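Local structure of protein piwi (Drosophila melanogaster, 6KR6) at residues 576-581 / 647-652. The protein binds piRNAs and uses them as guides in complexes that repress transposable elements, as a Piwi-subfamily member of the argonaute family. Numbering follows the deposited sequence.
With ZN (zinc ion), chain N; HG (mercury (II) ion), chain G.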
ATOM      1  N   MET A 576     -19.276 -12.147  11.857  1.00 67.33           N
ATOM      2  CA  MET A 576     -17.863 -12.305  12.164  1.00 66.09           C
ATOM      3  C   MET A 576     -17.063 -11.491  11.160  1.00 66.92           C
ATOM      4  O   MET A 576     -17.150 -11.731   9.951  1.00 67.44           O
ATOM      5  CB  MET A 576     -17.458 -13.777  12.125  1.00 62.62           C
ATOM      6  CG  MET A 576     -15.971 -14.028  11.939  1.00 57.84           C
ATOM      7  SD  MET A 576     -15.552 -15.698  12.473  1.00 70.43           S
ATOM      8  CE  MET A 576     -14.011 -15.970  11.607  1.00 66.17           C
ATOM      9  N   THR A 577     -16.302 -10.522  11.658  1.00 69.47           N
ATOM     10  CA  THR A 577     -15.459  -9.682  10.821  1.00 72.82           C
ATOM     11  C   THR A 577     -14.035 -10.210  10.870  1.00 68.36           C
ATOM     12  O   THR A 577     -13.473 -10.388  11.955  1.00 71.66           O
ATOM     13  CB  THR A 577     -15.493  -8.226  11.285  1.00 71.36           C
ATOM     14  OG1 THR A 577     -16.846  -7.842  11.558  1.00 81.23           O
ATOM     15  CG2 THR A 577     -14.926  -7.316  10.208  1.00 73.46           C
ATOM     16  N   ILE A 578     -13.457 -10.470   9.701  1.00 62.57           N
ATOM     17  CA  ILE A 578     -12.109 -11.009   9.597  1.00 69.44           C
ATOM     18  C   ILE A 578     -11.208  -9.973   8.943  1.00 64.20           C
ATOM     19  O   ILE A 578     -11.580  -9.345   7.946  1.00 66.37           O
ATOM     20  CB  ILE A 578     -12.068 -12.325   8.800  1.00 71.05           C
ATOM     21  CG1 ILE A 578     -13.123 -13.307   9.304  1.00 60.69           C
ATOM     22  CG2 ILE A 578     -10.692 -12.958   8.904  1.00 68.17           C
ATOM     23  CD1 ILE A 578     -13.158 -14.594   8.503  1.00 65.14           C
ATOM     24  N   GLY A 579     -10.022  -9.799   9.516  1.00 65.40           N
ATOM     25  CA  GLY A 579      -8.960  -9.044   8.886  1.00 70.08           C
ATOM     26  C   GLY A 579      -7.746  -9.934   8.702  1.00 64.31           C
ATOM     27  O   GLY A 579      -7.539 -10.886   9.453  1.00 62.42           O
ATOM     28  N   PHE A 580      -6.943  -9.618   7.691  1.00 65.13           N
ATOM     29  CA  PHE A 580      -5.795 -10.449   7.352  1.00 72.14           C
ATOM     30  C   PHE A 580      -4.733  -9.576   6.704  1.00 70.31           C
ATOM     31  O   PHE A 580      -5.050  -8.763   5.831  1.00 70.52           O
ATOM     32  CB  PHE A 580      -6.207 -11.589   6.410  1.00 68.89           C
ATOM     33  CG  PHE A 580      -5.055 -12.413   5.904  1.00 68.65           C
ATOM     34  CD1 PHE A 580      -4.442 -13.348   6.720  1.00 74.88           C
ATOM     35  CD2 PHE A 580      -4.600 -12.266   4.603  1.00 69.67           C
ATOM     36  CE1 PHE A 580      -3.386 -14.107   6.256  1.00 71.28           C
ATOM     37  CE2 PHE A 580      -3.546 -13.027   4.134  1.00 75.61           C
ATOM     38  CZ  PHE A 580      -2.940 -13.949   4.963  1.00 82.60           C
ATOM     39  N   ASP A 581      -3.483  -9.732   7.135  1.00 67.29           N
ATOM     40  CA  ASP A 581      -2.390  -9.049   6.449  1.00 70.38           C
ATOM     41  C   ASP A 581      -1.122  -9.887   6.540  1.00 80.81           C
ATOM     42  O   ASP A 581      -1.076 -10.919   7.212  1.00 80.45           O
ATOM     43  CB  ASP A 581      -2.149  -7.631   6.994  1.00 71.87           C
ATOM     44  CG  ASP A 581      -1.382  -6.745   6.007  1.00 95.11           C
ATOM     45  OD1 ASP A 581      -0.949  -7.260   4.954  1.00104.13           O
ATOM     46  OD2 ASP A 581      -1.213  -5.535   6.266  1.00 87.83           O
ATOM     47  N   ILE A 647     -20.281 -13.099   7.323  1.00 66.42           N
ATOM     48  CA  ILE A 647     -18.837 -12.928   7.432  1.00 67.76           C
ATOM     49  C   ILE A 647     -18.412 -11.789   6.518  1.00 71.32           C
ATOM     50  O   ILE A 647     -18.733 -11.795   5.324  1.00 68.86           O
ATOM     51  CB  ILE A 647     -18.072 -14.218   7.073  1.00 64.83           C
ATOM     52  CG1 ILE A 647     -18.427 -15.349   8.040  1.00 65.85           C
ATOM     53  CG2 ILE A 647     -16.572 -13.973   7.096  1.00 60.03           C
ATOM     54  CD1 ILE A 647     -17.565 -16.584   7.872  1.00 57.33           C
ATOM     55  N   VAL A 648     -17.687 -10.820   7.074  1.00 68.67           N
ATOM     56  CA  VAL A 648     -17.105  -9.718   6.315  1.00 68.25           C
ATOM     57  C   VAL A 648     -15.591  -9.859   6.402  1.00 67.00           C
ATOM     58  O   VAL A 648     -15.000  -9.682   7.475  1.00 72.36           O
ATOM     59  CB  VAL A 648     -17.570  -8.351   6.832  1.00 64.39           C
ATOM     60  CG1 VAL A 648     -16.885  -7.234   6.061  1.00 68.23           C
ATOM     61  CG2 VAL A 648     -19.080  -8.228   6.715  1.00 72.49           C
ATOM     62  N   PHE A 649     -14.966 -10.180   5.274  1.00 63.91           N
ATOM     63  CA  PHE A 649     -13.535 -10.441   5.193  1.00 65.01           C
ATOM     64  C   PHE A 649     -12.849  -9.217   4.599  1.00 72.50           C
ATOM     65  O   PHE A 649     -13.154  -8.822   3.470  1.00 72.64           O
ATOM     66  CB  PHE A 649     -13.276 -11.678   4.332  1.00 65.73           C
ATOM     67  CG  PHE A 649     -11.871 -12.209   4.412  1.00 68.31           C
ATOM     68  CD1 PHE A 649     -10.837 -11.586   3.738  1.00 75.99           C
ATOM     69  CD2 PHE A 649     -11.593 -13.357   5.134  1.00 72.73           C
ATOM     70  CE1 PHE A 649      -9.548 -12.082   3.803  1.00 75.75           C
ATOM     71  CE2 PHE A 649     -10.304 -13.859   5.198  1.00 72.75           C
ATOM     72  CZ  PHE A 649      -9.283 -13.220   4.532  1.00 62.27           C
ATOM     73  N   TYR A 650     -11.926  -8.624   5.354  1.00 78.34           N
ATOM     74  CA  TYR A 650     -11.148  -7.476   4.896  1.00 68.27           C
ATOM     75  C   TYR A 650      -9.736  -7.938   4.561  1.00 70.97           C
ATOM     76  O   TYR A 650      -9.042  -8.501   5.417  1.00 75.35           O
ATOM     77  CB  TYR A 650     -11.125  -6.366   5.948  1.00 54.91           C
ATOM     78  CG  TYR A 650     -12.443  -5.642   6.091  1.00 59.64           C
ATOM     79  CD1 TYR A 650     -12.972  -4.911   5.037  1.00 63.56           C
ATOM     80  CD2 TYR A 650     -13.153  -5.682   7.282  1.00 63.87           C
ATOM     81  CE1 TYR A 650     -14.178  -4.244   5.162  1.00 63.80           C
ATOM     82  CE2 TYR A 650     -14.358  -5.019   7.419  1.00 65.02           C
ATOM     83  CZ  TYR A 650     -14.866  -4.302   6.356  1.00 64.78           C
ATOM     84  OH  TYR A 650     -16.065  -3.641   6.490  1.00 60.24           O
ATOM     85  N   ARG A 651      -9.317  -7.697   3.320  1.00 70.13           N
ATOM     86  CA  ARG A 651      -8.057  -8.200   2.788  1.00 75.40           C
ATOM     87  C   ARG A 651      -7.120  -7.037   2.489  1.00 81.51           C
ATOM     88  O   ARG A 651      -7.511  -6.077   1.817  1.00 79.70           O
ATOM     89  CB  ARG A 651      -8.306  -9.029   1.525  1.00 70.34           C
ATOM     90  CG  ARG A 651      -7.084  -9.734   0.966  1.00 75.80           C
ATOM     91  CD  ARG A 651      -6.443 -10.650   1.993  1.00 68.41           C
ATOM     92  NE  ARG A 651      -5.632 -11.687   1.360  1.00 77.01           N
ATOM     93  CZ  ARG A 651      -4.405 -11.496   0.887  1.00 78.82           C
ATOM     94  NH1 ARG A 651      -3.743 -12.500   0.329  1.00 75.65           N
ATOM     95  NH2 ARG A 651      -3.840 -10.298   0.966  1.00 84.09           N
ATOM     96  N   ASP A 652      -5.885  -7.131   2.979  1.00 83.27           N
ATOM     97  CA  ASP A 652      -4.871  -6.100   2.782  1.00 85.15           C
ATOM     98  C   ASP A 652      -3.951  -6.544   1.650  1.00 93.97           C
ATOM     99  O   ASP A 652      -3.215  -7.526   1.789  1.00 93.07           O
ATOM    100  CB  ASP A 652      -4.094  -5.855   4.076  1.00 83.77           C
ATOM    101  CG  ASP A 652      -3.109  -4.697   3.972  1.00 92.49           C
ATOM    102  OD1 ASP A 652      -2.120  -4.807   3.215  1.00 94.60           O
ATOM    103  OD2 ASP A 652      -3.323  -3.674   4.658  1.00110.32           O
TER
HETATM  104 ZN    ZN N 912      -0.557  -5.387   4.331  0.79112.63          ZN
HETATM  105 HG    HG G 905      -4.668  -3.544   7.068  0.72 71.72          HG
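Phe-580 and Arg-651 lie side by side and point the same way on one face of the parallel pair formed by strands 576-581 and 647-652. CG of Phe-580 lies anti to the backbone N (chi1 174°), and the CD2–CE2 edge of its ring meets the guanidinium; CE2 sits over the centre of that group, 3.7 Å from Arg-651 CZ, and the planes are 69° apart. Arg-651 NH1 forms a salt bridge with Glu-666. An alanine in place of this arginine would probably leave Glu-666 without this mate and open a gap beside the ring edge. Phe-580 CB also rests 4.0 Å from Phe-649 CZ. On the same face, Ile-578 straddles two neighbours: CD1 touches Ile-647 CG2 at 3.7 Å, and CG2 meets Phe-649 CE2 at 3.8 Å. Helix 625-640 packs on Phe-580 and Phe-649 from this face.

At Ile-578 the backbone ladder is firm, its N bonding Val-648 O at 2.8 Å and its O accepting Tyr-650 N at 2.7 Å. Towards Asp-652 it weakens, the bond from Asp-652 N to Phe-580 O being long at 3.4 Å. There the carboxylates of Asp-581 and Asp-652 stack, 27° apart. Both oxygens of Asp-581 and OD1 of Asp-652 bind zinc, while Asp-652 OD2 binds mercury with Cys-781. Adjacent parallel strands of the RNase H-like Piwi domain thus bring the two aspartates together on one zinc ion, consistent with their inferred catalytic role.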